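Local coordinates for HTLV-2 integrase catalytic core domain (Human T-cell leukemia virus 2, PDB 6QBW), which forms the metal-binding catalytic core of a retroviral integrase, the enzyme that probably inserts the DNA copy of the viral genome into host DNA, at residues N7-G12 with P64-T69; D13-K18 with L26-D31; V37-K42 with K134-L139. All coordinates share one frame; numbering follows the deposited sequence.

Contact 1: N7-G12 with P64-T69; sequences NHIWQG and PLHINT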
loop_
_atom_site.group_PDB
_atom_site.type_symbol
_atom_site.label_atom_id
_atom_site.label_comp_id
_atom_site.label_asym_id
_atom_site.label_seq_id
_atom_site.Cartn_x
_atom_site.Cartn_y
_atom_site.Cartn_z
ATOM N N ASN A 7 -7.001 -3.992 17.381
ATOM C CA ASN A 7 -5.783 -3.426 17.958
ATOM C C ASN A 7 -5.768 -3.334 19.488
ATOM O O ASN A 7 -4.908 -2.666 20.053
ATOM C CB ASN A 7 -5.461 -2.067 17.319
ATOM C CG ASN A 7 -5.276 -2.163 15.814
ATOM O OD1 ASN A 7 -4.781 -3.168 15.300
ATOM N ND2 ASN A 7 -5.673 -1.119 15.101
ATOM N N HIS A 8 -6.685 -4.025 20.162
ATOM C CA HIS A 8 -6.617 -4.152 21.616
ATOM C C HIS A 8 -5.486 -5.122 21.953
ATOM O O HIS A 8 -4.540 -4.761 22.648
ATOM C CB HIS A 8 -7.965 -4.624 22.192
ATOM C CG HIS A 8 -7.977 -4.775 23.686
ATOM N ND1 HIS A 8 -8.914 -5.539 24.349
ATOM C CD2 HIS A 8 -7.161 -4.273 24.644
ATOM C CE1 HIS A 8 -8.684 -5.492 25.649
ATOM N NE2 HIS A 8 -7.622 -4.733 25.855
ATOM N N ILE A 9 -5.576 -6.344 21.433
ATOM C CA ILE A 9 -4.579 -7.381 21.693
ATOM C C ILE A 9 -4.192 -8.099 20.406
ATOM O O ILE A 9 -5.051 -8.641 19.715
ATOM C CB ILE A 9 -5.114 -8.441 22.670
ATOM C CG1 ILE A 9 -5.509 -7.809 24.007
ATOM C CG2 ILE A 9 -4.077 -9.537 22.890
ATOM C CD1 ILE A 9 -6.413 -8.695 24.838
ATOM N N TRP A 10 -2.897 -8.104 20.098
ATOM C CA TRP A 10 -2.356 -8.889 18.993
ATOM C C TRP A 10 -1.597 -10.081 19.547
ATOM O O TRP A 10 -1.192 -10.088 20.714
ATOM C CB TRP A 10 -1.362 -8.071 18.172
ATOM C CG TRP A 10 -1.927 -7.008 17.299
ATOM C CD1 TRP A 10 -3.215 -6.568 17.247
ATOM C CD2 TRP A 10 -1.193 -6.216 16.369
ATOM N NE1 TRP A 10 -3.331 -5.561 16.323
ATOM C CE2 TRP A 10 -2.100 -5.324 15.772
ATOM C CE3 TRP A 10 0.149 -6.179 15.975
ATOM C CZ2 TRP A 10 -1.709 -4.400 14.800
ATOM C CZ3 TRP A 10 0.537 -5.260 15.004
ATOM C CH2 TRP A 10 -0.389 -4.386 14.430
ATOM N N GLN A 11 -1.398 -11.079 18.693
ATOM C CA GLN A 11 -0.447 -12.145 18.948
ATOM C C GLN A 11 0.593 -12.146 17.837
ATOM O O GLN A 11 0.288 -11.821 16.687
ATOM C CB GLN A 11 -1.150 -13.489 19.013
ATOM C CG GLN A 11 -1.963 -13.678 20.277
ATOM C CD GLN A 11 -2.709 -14.996 20.301
ATOM O OE1 GLN A 11 -2.491 -15.863 19.454
ATOM N NE2 GLN A 11 -3.600 -15.154 21.276
ATOM N N GLY A 12 1.822 -12.501 18.193
ATOM C CA GLY A 12 2.935 -12.505 17.252
ATOM C C GLY A 12 3.784 -13.748 17.397
ATOM O O GLY A 12 3.976 -14.252 18.503
ATOM N N PRO A 64 -1.092 -1.421 17.990
ATOM C CA PRO A 64 -1.744 -2.200 19.040
ATOM C C PRO A 64 -1.406 -1.711 20.449
ATOM O O PRO A 64 -0.357 -1.115 20.664
ATOM C CB PRO A 64 -1.168 -3.599 18.830
ATOM C CG PRO A 64 0.216 -3.343 18.334
ATOM C CD PRO A 64 0.136 -2.084 17.508
ATOM N N LEU A 65 -2.294 -1.985 21.397
ATOM C CA LEU A 65 -2.038 -1.704 22.804
ATOM C C LEU A 65 -1.235 -2.845 23.437
ATOM O O LEU A 65 -0.192 -2.608 24.041
ATOM C CB LEU A 65 -3.357 -1.486 23.554
ATOM C CG LEU A 65 -3.255 -1.243 25.064
ATOM C CD1 LEU A 65 -2.328 -0.074 25.382
ATOM C CD2 LEU A 65 -4.639 -1.022 25.668
ATOM N N HIS A 66 -1.730 -4.075 23.295
ATOM C CA HIS A 66 -1.062 -5.271 23.830
ATOM C C HIS A 66 -0.565 -6.183 22.707
ATOM O O HIS A 66 -1.202 -6.292 21.656
ATOM C CB HIS A 66 -2.019 -6.088 24.705
ATOM C CG HIS A 66 -2.458 -5.391 25.953
ATOM N ND1 HIS A 66 -1.688 -5.351 27.094
ATOM C CD2 HIS A 66 -3.605 -4.732 26.250
ATOM C CE1 HIS A 66 -2.334 -4.685 28.035
ATOM N NE2 HIS A 66 -3.498 -4.296 27.549
ATOM N N ILE A 67 0.566 -6.845 22.948
ATOM C CA ILE A 67 1.054 -7.914 22.079
ATOM C C ILE A 67 1.481 -9.114 22.925
ATOM O O ILE A 67 2.097 -8.947 23.974
ATOM C CB ILE A 67 2.225 -7.455 21.184
ATOM C CG1 ILE A 67 3.356 -6.840 22.008
ATOM C CG2 ILE A 67 1.745 -6.444 20.158
ATOM C CD1 ILE A 67 4.674 -6.772 21.264
ATOM N N ASN A 68 1.134 -10.316 22.476
ATOM C CA ASN A 68 1.540 -11.547 23.158
ATOM C C ASN A 68 2.400 -12.408 22.234
ATOM O O ASN A 68 2.020 -12.681 21.098
ATOM C CB ASN A 68 0.314 -12.337 23.628
ATOM C CG ASN A 68 -0.492 -11.597 24.681
ATOM O OD1 ASN A 68 -1.711 -11.475 24.572
ATOM N ND2 ASN A 68 0.184 -11.099 25.704
ATOM N N THR A 69 3.564 -12.824 22.722
ATOM C CA THR A 69 4.475 -13.653 21.940
ATOM C C THR A 69 5.001 -14.811 22.778
ATOM O O THR A 69 4.723 -14.904 23.969
ATOM C CB THR A 69 5.681 -12.845 21.418
ATOM O OG1 THR A 69 6.545 -12.498 22.511
ATOM C CG2 THR A 69 5.221 -11.579 20.697
#
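W10 carries its CG opposite its own carbonyl carbon (chi1 -73°), and a chi2 of only 8° turns the flat of the indole to P64. The P64 ring lies over one face of the indole, with P64 CB 3.6 Å from the centroid of the W10 five-membered ring, close to its normal, a CH-pi contact. The indole's rotation is also fixed by the loop just before its strand: W10 NE1 gives a bent hydrogen bond of 3.0 Å to a lone pair of N7 OD1, within the planes of both groups. Behind these groups the backbones run parallel, joined by five hydrogen bonds, the first from L65 N to N7 O and the last from G12 N to N68 O. This pairs the first strand of an RNase H-type fold with its fourth, and helix 47-61, which leads the chain into 64-69, covers W10 with F54, A57 and L61. On the sheet face of I9, H66 and N68, I9 CG2 lies 3.5 Å from N68 OD1. Just before the strand, H8 swings its ring back alongside H66, CD2 of H8 lying 3.9 Å from CD2 of H66, with the two ring planes oblique. At the far end T69 OG1 bonds to H91 in the neighbouring strand.

Contact 2: D13-K18 with L26-D31; sequences DVTHYK and LHVWVD. With CA (calcium ion), chain B.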
loop_
_atom_site.group_PDB
_atom_site.type_symbol
_atom_site.label_atom_id
_atom_site.label_comp_id
_atom_site.label_asym_id
_atom_site.label_seq_id
_atom_site.Cartn_x
_atom_site.Cartn_y
_atom_site.Cartn_z
ATOM N N ASP A 13 4.286 -14.244 16.273
ATOM C CA ASP A 13 5.157 -15.411 16.268
ATOM C C ASP A 13 6.159 -15.329 15.124
ATOM O O ASP A 13 5.906 -14.683 14.112
ATOM C CB ASP A 13 4.318 -16.686 16.136
ATOM C CG ASP A 13 5.145 -17.960 16.288
ATOM O OD1 ASP A 13 6.078 -18.007 17.126
ATOM O OD2 ASP A 13 4.844 -18.931 15.564
ATOM N N VAL A 14 7.310 -15.963 15.301
ATOM C CA VAL A 14 8.213 -16.218 14.189
ATOM C C VAL A 14 8.265 -17.727 13.975
ATOM O O VAL A 14 8.605 -18.488 14.884
ATOM C CB VAL A 14 9.625 -15.659 14.428
ATOM C CG1 VAL A 14 10.509 -15.914 13.212
ATOM C CG2 VAL A 14 9.555 -14.169 14.742
ATOM N N THR A 15 7.902 -18.147 12.768
ATOM C CA THR A 15 7.891 -19.552 12.406
ATOM C C THR A 15 8.721 -19.744 11.148
ATOM O O THR A 15 8.870 -18.825 10.345
ATOM C CB THR A 15 6.452 -20.090 12.196
ATOM O OG1 THR A 15 6.505 -21.474 11.843
ATOM C CG2 THR A 15 5.707 -19.334 11.098
ATOM N N HIS A 16 9.260 -20.947 10.988
ATOM C CA HIS A 16 10.079 -21.272 9.834
ATOM C C HIS A 16 9.212 -21.765 8.687
ATOM O O HIS A 16 8.188 -22.415 8.905
ATOM C CB HIS A 16 11.139 -22.311 10.204
ATOM C CG HIS A 16 12.125 -21.815 11.216
ATOM N ND1 HIS A 16 13.239 -21.078 10.871
ATOM C CD2 HIS A 16 12.148 -21.925 12.567
ATOM C CE1 HIS A 16 13.914 -20.767 11.964
ATOM N NE2 HIS A 16 13.274 -21.269 13.007
ATOM N N TYR A 17 9.613 -21.421 7.469
ATOM C CA TYR A 17 8.965 -21.916 6.266
ATOM C C TYR A 17 10.035 -22.325 5.267
ATOM O O TYR A 17 10.710 -21.476 4.686
ATOM C CB TYR A 17 8.040 -20.858 5.657
ATOM C CG TYR A 17 7.271 -21.375 4.461
ATOM C CD1 TYR A 17 6.229 -22.285 4.623
ATOM C CD2 TYR A 17 7.597 -20.969 3.172
ATOM C CE1 TYR A 17 5.530 -22.774 3.532
ATOM C CE2 TYR A 17 6.903 -21.451 2.074
ATOM C CZ TYR A 17 5.872 -22.355 2.257
ATOM O OH TYR A 17 5.182 -22.837 1.164
ATOM N N LYS A 18 10.192 -23.632 5.087
ATOM C CA LYS A 18 11.185 -24.173 4.171
ATOM C C LYS A 18 10.676 -24.033 2.736
ATOM O O LYS A 18 9.530 -24.372 2.449
ATOM C CB LYS A 18 11.491 -25.633 4.530
ATOM C CG LYS A 18 12.465 -26.351 3.605
ATOM C CD LYS A 18 11.724 -27.197 2.573
ATOM C CE LYS A 18 12.671 -27.841 1.574
ATOM N NZ LYS A 18 11.917 -28.376 0.411
ATOM N N LEU A 26 9.181 -16.578 8.940
ATOM C CA LEU A 26 7.909 -15.893 8.794
ATOM C C LEU A 26 7.562 -15.211 10.101
ATOM O O LEU A 26 7.217 -15.868 11.075
ATOM C CB LEU A 26 6.793 -16.872 8.418
ATOM C CG LEU A 26 6.867 -17.531 7.042
ATOM C CD1 LEU A 26 5.539 -18.209 6.746
ATOM C CD2 LEU A 26 7.214 -16.529 5.946
ATOM N N HIS A 27 7.681 -13.893 10.124
ATOM C CA HIS A 27 7.177 -13.100 11.234
ATOM C C HIS A 27 5.679 -12.954 10.998
ATOM O O HIS A 27 5.262 -12.546 9.910
ATOM C CB HIS A 27 7.867 -11.733 11.276
ATOM C CG HIS A 27 9.307 -11.790 11.683
ATOM N ND1 HIS A 27 10.279 -12.386 10.908
ATOM C CD2 HIS A 27 9.941 -11.317 12.783
ATOM C CE1 HIS A 27 11.449 -12.282 11.516
ATOM N NE2 HIS A 27 11.271 -11.638 12.655
ATOM N N VAL A 28 4.871 -13.309 11.996
ATOM C CA VAL A 28 3.411 -13.294 11.842
ATOM C C VAL A 28 2.728 -12.507 12.956
ATOM O O VAL A 28 2.944 -12.773 14.131
ATOM C CB VAL A 28 2.826 -14.720 11.798
ATOM C CG1 VAL A 28 1.307 -14.677 11.666
ATOM C CG2 VAL A 28 3.441 -15.489 10.643
ATOM N N TRP A 29 1.895 -11.547 12.564
ATOM C CA TRP A 29 1.160 -10.727 13.507
ATOM C C TRP A 29 -0.320 -10.801 13.183
ATOM O O TRP A 29 -0.733 -10.398 12.097
ATOM C CB TRP A 29 1.649 -9.282 13.434
ATOM C CG TRP A 29 3.076 -9.143 13.846
ATOM C CD1 TRP A 29 4.168 -9.084 13.026
ATOM C CD2 TRP A 29 3.575 -9.073 15.185
ATOM N NE1 TRP A 29 5.317 -8.969 13.774
ATOM C CE2 TRP A 29 4.980 -8.959 15.103
ATOM C CE3 TRP A 29 2.970 -9.091 16.446
ATOM C CZ2 TRP A 29 5.790 -8.866 16.235
ATOM C CZ3 TRP A 29 3.774 -9.001 17.572
ATOM C CH2 TRP A 29 5.170 -8.890 17.459
ATOM N N VAL A 30 -1.107 -11.324 14.123
ATOM C CA VAL A 30 -2.556 -11.432 13.953
ATOM C C VAL A 30 -3.275 -10.704 15.082
ATOM O O VAL A 30 -2.876 -10.783 16.245
ATOM C CB VAL A 30 -3.038 -12.909 13.883
ATOM C CG1 VAL A 30 -2.767 -13.658 15.184
ATOM C CG2 VAL A 30 -4.526 -12.987 13.539
ATOM N N ASP A 31 -4.342 -9.998 14.725
ATOM C CA ASP A 31 -5.192 -9.329 15.697
ATOM C C ASP A 31 -6.183 -10.333 16.277
ATOM O O ASP A 31 -6.821 -11.073 15.529
ATOM C CB ASP A 31 -5.936 -8.182 15.025
ATOM C CG ASP A 31 -6.822 -7.426 15.982
ATOM O OD1 ASP A 31 -7.969 -7.871 16.207
ATOM O OD2 ASP A 31 -6.374 -6.380 16.501
HETATM CA CA CA B . 8.292 -19.365 17.485
HETATM O O HOH W 1 6.267 -20.854 17.250
HETATM O O HOH W 2 8.913 -17.046 17.951
HETATM O O HOH W 3 10.205 -20.180 16.475
#
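V14 and H27 sit side by side in a non-hydrogen-bonded antiparallel pair and point the same way. The CG2 methyl of V14 rides over one face of the H27 imidazole, 3.8 Å from V14 CG2 to the ring centroid and displaced toward the rim, a CH-pi contact. The other face of the sheet carries D13, T15, L26 and V28. T15 sends OG1 to the side away from its backbone N (chi1 180°), where it bonds to K113 of helix 104-122. Its CG2 is then wedged between N and carbonyl carbon and turned to L26, with T15 CG2 3.8 Å from L26 CB. Farther along, Y17 touches the leucine with its stem, Y17 CB lying 3.8 Å from L26 CG, while the ring leads off toward the same helix and its hydroxyl bonds to N117. The hydrogen-bonded pairs D13 with V28 and T15 with L26 make two bonds each, V28 N to D13 O being 2.7 Å. D13 extends CG anti to its N (chi1 -173°), bringing OD1 within 2.6 Å of the calcium ion; OD2 is held by N109. The backbone oxygen V14 O, directed away from strand 26-31, binds the same calcium at 2.8 Å. Water 2, another ligand of the metal, also accepts from V14 N at 3.3 Å. Two more waters and D70 bring the calcium ligands to six. D13 on the central hairpin of an RNase H fold and D70 just beyond strand 66-68, meeting at a metal, are consistent with the first two carboxylates of the D,D-35-E site of retroviral integrases.

Contact 3: V37-K42 with K134-L139; sequences VSVSCK and KALWTL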
loop_
_atom_site.group_PDB
_atom_site.type_symbol
_atom_site.label_atom_id
_atom_site.label_comp_id
_atom_site.label_asym_id
_atom_site.label_seq_id
_atom_site.Cartn_x
_atom_site.Cartn_y
_atom_site.Cartn_z
ATOM N N VAL A 37 -4.356 -10.177 9.616
ATOM C CA VAL A 37 -2.999 -10.707 9.665
ATOM C C VAL A 37 -2.019 -9.865 8.857
ATOM O O VAL A 37 -2.352 -9.377 7.781
ATOM C CB VAL A 37 -2.969 -12.137 9.096
ATOM C CG1 VAL A 37 -1.546 -12.662 9.019
ATOM C CG2 VAL A 37 -3.822 -13.061 9.946
ATOM N N SER A 38 -0.811 -9.710 9.395
ATOM C CA SER A 38 0.353 -9.266 8.630
ATOM C C SER A 38 1.421 -10.357 8.684
ATOM O O SER A 38 1.638 -10.968 9.733
ATOM C CB SER A 38 0.913 -7.963 9.198
ATOM O OG SER A 38 2.048 -7.532 8.465
ATOM N N VAL A 39 2.081 -10.596 7.550
ATOM C CA VAL A 39 3.161 -11.593 7.445
ATOM C C VAL A 39 4.339 -10.989 6.692
ATOM O O VAL A 39 4.154 -10.370 5.645
ATOM C CB VAL A 39 2.697 -12.878 6.704
ATOM C CG1 VAL A 39 3.857 -13.838 6.484
ATOM C CG2 VAL A 39 1.586 -13.571 7.475
ATOM N N SER A 40 5.542 -11.175 7.225
ATOM C CA SER A 40 6.763 -10.746 6.553
ATOM C C SER A 40 7.716 -11.921 6.431
ATOM O O SER A 40 7.956 -12.634 7.404
ATOM C CB SER A 40 7.450 -9.625 7.336
ATOM O OG SER A 40 6.551 -8.575 7.647
ATOM N N CYS A 41 8.259 -12.120 5.235
ATOM C CA CYS A 41 9.283 -13.132 5.018
ATOM C C CYS A 41 10.649 -12.514 5.278
ATOM O O CYS A 41 10.966 -11.465 4.722
ATOM C CB CYS A 41 9.220 -13.650 3.590
ATOM S SG CYS A 41 9.927 -15.299 3.392
ATOM N N LYS A 42 11.452 -13.157 6.122
ATOM C CA LYS A 42 12.776 -12.642 6.478
ATOM C C LYS A 42 13.839 -13.737 6.396
ATOM O O LYS A 42 13.572 -14.898 6.701
ATOM C CB LYS A 42 12.760 -12.060 7.893
ATOM C CG LYS A 42 11.753 -10.950 8.117
ATOM C CD LYS A 42 12.146 -9.687 7.379
ATOM C CE LYS A 42 11.187 -8.557 7.704
ATOM N NZ LYS A 42 11.459 -7.343 6.893
ATOM N N LYS A 134 -0.248 -12.901 -2.322
ATOM C CA LYS A 134 -1.448 -13.616 -2.712
ATOM C C LYS A 134 -2.086 -14.307 -1.500
ATOM O O LYS A 134 -3.302 -14.265 -1.333
ATOM C CB LYS A 134 -1.137 -14.610 -3.833
ATOM C CG LYS A 134 -0.754 -13.933 -5.142
ATOM C CD LYS A 134 -0.251 -14.914 -6.204
ATOM C CE LYS A 134 -1.396 -15.506 -7.023
ATOM N NZ LYS A 134 -0.976 -16.136 -8.310
ATOM N N ALA A 135 -1.263 -14.904 -0.643
ATOM C CA ALA A 135 -1.757 -15.558 0.563
ATOM C C ALA A 135 -2.375 -14.567 1.547
ATOM O O ALA A 135 -3.439 -14.836 2.113
ATOM C CB ALA A 135 -0.636 -16.328 1.239
ATOM N N LEU A 136 -1.704 -13.435 1.762
ATOM C CA LEU A 136 -2.206 -12.400 2.679
ATOM C C LEU A 136 -3.525 -11.816 2.192
ATOM O O LEU A 136 -4.485 -11.686 2.963
ATOM C CB LEU A 136 -1.194 -11.261 2.843
ATOM C CG LEU A 136 -0.066 -11.449 3.857
ATOM C CD1 LEU A 136 0.872 -10.250 3.835
ATOM C CD2 LEU A 136 -0.624 -11.655 5.256
ATOM N N TRP A 137 -3.564 -11.463 0.911
ATOM C CA TRP A 137 -4.754 -10.878 0.304
ATOM C C TRP A 137 -5.935 -11.845 0.316
ATOM O O TRP A 137 -7.079 -11.419 0.467
ATOM C CB TRP A 137 -4.478 -10.438 -1.138
ATOM C CG TRP A 137 -3.422 -9.377 -1.290
ATOM C CD1 TRP A 137 -3.037 -8.455 -0.361
ATOM C CD2 TRP A 137 -2.636 -9.117 -2.462
ATOM N NE1 TRP A 137 -2.052 -7.650 -0.874
ATOM C CE2 TRP A 137 -1.789 -8.031 -2.163
ATOM C CE3 TRP A 137 -2.571 -9.699 -3.738
ATOM C CZ2 TRP A 137 -0.878 -7.511 -3.091
ATOM C CZ3 TRP A 137 -1.668 -9.182 -4.665
ATOM C CH2 TRP A 137 -0.834 -8.096 -4.335
ATOM N N THR A 138 -5.661 -13.138 0.141
ATOM C CA THR A 138 -6.716 -14.151 0.173
ATOM C C THR A 138 -7.278 -14.286 1.590
ATOM O O THR A 138 -8.489 -14.391 1.785
ATOM C CB THR A 138 -6.214 -15.531 -0.303
ATOM O OG1 THR A 138 -5.700 -15.430 -1.635
ATOM C CG2 THR A 138 -7.343 -16.551 -0.290
ATOM N N LEU A 139 -6.386 -14.272 2.573
ATOM C CA LEU A 139 -6.778 -14.477 3.952
ATOM C C LEU A 139 -7.531 -13.270 4.493
ATOM O O LEU A 139 -8.634 -13.407 5.019
ATOM C CB LEU A 139 -5.545 -14.761 4.813
ATOM C CG LEU A 139 -5.798 -15.179 6.259
ATOM C CD1 LEU A 139 -6.825 -16.296 6.306
ATOM C CD2 LEU A 139 -4.498 -15.608 6.916
#
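L136 drives its side chain from the helix onto V37 and V39 of strand 37-42, the outermost of the sheet within this chain. Its CD2 methyl does most of the touching: L136 CD2 is 3.7 Å from V39 CG2 and 4.0 Å from V37 CG1, and it also lies over the strand backbone, 3.8 Å from V37 O. The second branch, L136 CD1, reaches 3.7 Å from V39 O. The leucine gets there with CG anti to its carbonyl carbon (chi1 -83°). One turn on, L139 takes the other course, CG anti to its N (chi1 -172°), and L139 CD2 meets V37 CG2 at 4.0 Å. V37 is therefore shared, one methyl to each leucine. Both valines direct their side chains at the helix, whereas S38 and S40 turn to helix 47-61 on the far side of the sheet.

The next shell fixes the helix against the strand. Segments 37-42 and 134-139 run almost exactly antiparallel, their axes 9.0 Å apart at closest approach. N140 ND2 hydrogen-bonds to V37 O, and helix 104-122 closes the flank with T108 on V37, I112 on L139 and L115 on A135. Within the helix, K134 O accepts two bonds from opposite faces of its plane, from T138 N and from T138 OG1, the latter 2.7 Å long. Farther out, K134, W137 and T138 pack on L55, S59 and Y87 of the second subunit, placing this helix at the interface with that subunit. Between the two segments themselves there is no hydrogen bond, so their attachment rests on apolar contacts between methyl groups, with the N140 to V37 O bond a polar tie from outside the segments.

All three contacts belong to one mixed sheet of RNase H type, with strands in the order 37-42, 22-31, 9-19, 66-68, 90-92. Contacts 1 and 2 share strand 9-19, their centres about 14 Å apart, and Q11 N to V30 O continues the pairing from one to the other. Contact 2 joins contact 3, about 10 Å away between centres, through backbone bonds such as S38 N to W29 O. Contacts 1 and 3, about 17 Å apart between centres, do not touch. Along the chain contact 2 nests inside the loop closed by contact 1, while contacts 1 and 3 interleave. The sheet thus links the metal site on strand 9-19 to a helix facing the second subunit.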